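Local atomic coordinates of regulator of nonsense transcripts 2 (Homo sapiens, PDB entry 4CEM), a protein that acts as a factor in nonsense-mediated mRNA decay and carries three MIF4G domains, of which this structure contains the first. Residues 128-132 with 149-153. Sequence-based numbering, arbitrary orientation.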
# COMPACT_ATOMS: atom_id res chain seq x y z
N TRP A 128 14.97 -2.59 4.60
CA TRP A 128 13.96 -2.65 3.53
C TRP A 128 14.60 -2.80 2.18
O TRP A 128 14.09 -3.53 1.33
CB TRP A 128 13.07 -1.40 3.52
CG TRP A 128 11.87 -1.47 4.44
CD1 TRP A 128 11.58 -0.63 5.50
CD2 TRP A 128 10.76 -2.41 4.38
NE1 TRP A 128 10.40 -1.00 6.10
CE2 TRP A 128 9.86 -2.05 5.48
CE3 TRP A 128 10.44 -3.48 3.57
CZ2 TRP A 128 8.69 -2.75 5.73
CZ3 TRP A 128 9.26 -4.18 3.82
CH2 TRP A 128 8.40 -3.82 4.88
N LYS A 129 15.70 -2.08 1.94
CA LYS A 129 16.39 -2.19 0.66
C LYS A 129 16.91 -3.61 0.42
O LYS A 129 16.66 -4.19 -0.63
CB LYS A 129 17.54 -1.19 0.56
CG LYS A 129 17.12 0.20 0.14
CD LYS A 129 18.34 1.12 0.11
CE LYS A 129 17.98 2.57 -0.17
NZ LYS A 129 19.05 3.47 0.34
N LYS A 130 17.61 -4.17 1.41
CA LYS A 130 18.07 -5.56 1.33
C LYS A 130 16.89 -6.49 1.06
O LYS A 130 16.97 -7.39 0.23
CB LYS A 130 18.76 -6.01 2.64
CG LYS A 130 20.03 -5.24 3.00
CD LYS A 130 21.19 -5.56 2.07
CE LYS A 130 22.40 -4.70 2.41
NZ LYS A 130 23.46 -4.79 1.36
N HIS A 131 15.78 -6.26 1.77
CA HIS A 131 14.60 -7.11 1.63
C HIS A 131 14.06 -7.10 0.22
O HIS A 131 13.62 -8.13 -0.27
CB HIS A 131 13.53 -6.67 2.63
CG HIS A 131 12.28 -7.51 2.60
ND1 HIS A 131 12.07 -8.53 3.46
CD2 HIS A 131 11.14 -7.43 1.79
CE1 HIS A 131 10.86 -9.08 3.21
NE2 HIS A 131 10.29 -8.40 2.19
N PHE A 132 14.10 -5.95 -0.45
CA PHE A 132 13.69 -5.89 -1.86
C PHE A 132 14.78 -6.42 -2.79
O PHE A 132 14.51 -6.65 -3.97
CB PHE A 132 13.28 -4.47 -2.27
CG PHE A 132 12.03 -3.98 -1.58
CD1 PHE A 132 10.85 -4.70 -1.66
CD2 PHE A 132 12.04 -2.80 -0.86
CE1 PHE A 132 9.70 -4.26 -1.02
CE2 PHE A 132 10.90 -2.35 -0.22
CZ PHE A 132 9.73 -3.08 -0.30
N ASP A 149 3.70 -4.30 2.26
CA ASP A 149 5.01 -3.66 2.30
C ASP A 149 4.97 -2.30 1.63
O ASP A 149 5.47 -1.31 2.19
CB ASP A 149 6.08 -4.52 1.61
CG ASP A 149 6.54 -5.70 2.45
OD1 ASP A 149 5.96 -5.94 3.54
OD2 ASP A 149 7.49 -6.40 2.02
N LEU A 150 4.39 -2.25 0.44
CA LEU A 150 4.34 -1.00 -0.32
C LEU A 150 3.56 0.05 0.46
O LEU A 150 3.99 1.19 0.58
CB LEU A 150 3.73 -1.22 -1.70
CG LEU A 150 3.97 -0.07 -2.69
CD1 LEU A 150 5.43 0.00 -3.09
CD2 LEU A 150 3.08 -0.21 -3.91
N ARG A 151 2.42 -0.33 1.02
CA ARG A 151 1.65 0.59 1.84
C ARG A 151 2.47 1.02 3.05
O ARG A 151 2.46 2.20 3.42
CB ARG A 151 0.35 -0.04 2.30
CG ARG A 151 -0.39 0.82 3.32
CD ARG A 151 -1.58 0.10 3.89
NE ARG A 151 -2.23 0.88 4.93
CZ ARG A 151 -3.28 0.47 5.63
NH1 ARG A 151 -3.82 -0.72 5.39
NH2 ARG A 151 -3.81 1.25 6.56
N PHE A 152 3.15 0.06 3.66
CA PHE A 152 3.92 0.30 4.87
C PHE A 152 5.03 1.32 4.59
O PHE A 152 5.08 2.36 5.24
CB PHE A 152 4.49 -1.02 5.39
CG PHE A 152 5.02 -0.98 6.82
CD1 PHE A 152 5.06 0.19 7.57
CD2 PHE A 152 5.48 -2.15 7.41
CE1 PHE A 152 5.56 0.19 8.86
CE2 PHE A 152 5.97 -2.16 8.70
CZ PHE A 152 6.01 -0.99 9.43
N ILE A 153 5.89 1.07 3.60
CA ILE A 153 6.97 2.03 3.29
C ILE A 153 6.41 3.40 2.86
O ILE A 153 7.04 4.44 3.12
CB ILE A 153 8.00 1.51 2.26
CG1 ILE A 153 7.38 1.31 0.89
CG2 ILE A 153 8.66 0.22 2.75
CD1 ILE A 153 8.39 0.90 -0.16
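Trp128 reaches from helix 120-137 to Asp149, Phe152 and Ile153 of helix 143-158, filling the interface of an antiparallel helical hairpin in the all-helical MIF4G domain. The axes of segments 128-132 and 149-153 approach to 12.8 Å at an angle of 158°, a wide spacing that large side chains have to bridge. An indole suits this place because its broad bicyclic ring can offer a face to Ile153 while its far edge meets Phe152 and Asp149. Over that face sits the methyl CG2 of Ile153, a CH-pi contact 3.7 Å from the centroid of the five-membered ring. The beta branch of isoleucine makes this possible: CG2 lies anti to the carbonyl carbon and meets the indole, while CG1 carries CD1 on to Phe132 CE2, 4.1 Å away. The edge of the Trp128 six-membered ring points toward the face of Phe152 in an offset edge-to-face pair, planes at 83°, and CZ2 comes within 3.7 Å of Phe152 CD2. Val94 of helix 86-95 and Phe162 of a loop also touch Trp128, tying the hairpin to both. An alanine in place of Trp128 would probably open a gap between the helices, leaving Ile153 CG2 without its aromatic face and Phe152 without its edge-on partner.

Packing is looser toward His131, which is partly exposed and buries little against the opposite helix. Asp149 joins the two regions. Its OD1 forms a salt bridge with Lys145; OD2, also hydrogen-bonded outside the two segments, lies 3.4 Å from His131 NE2 and, in the indole plane, 3.4 Å from Trp128 CZ3.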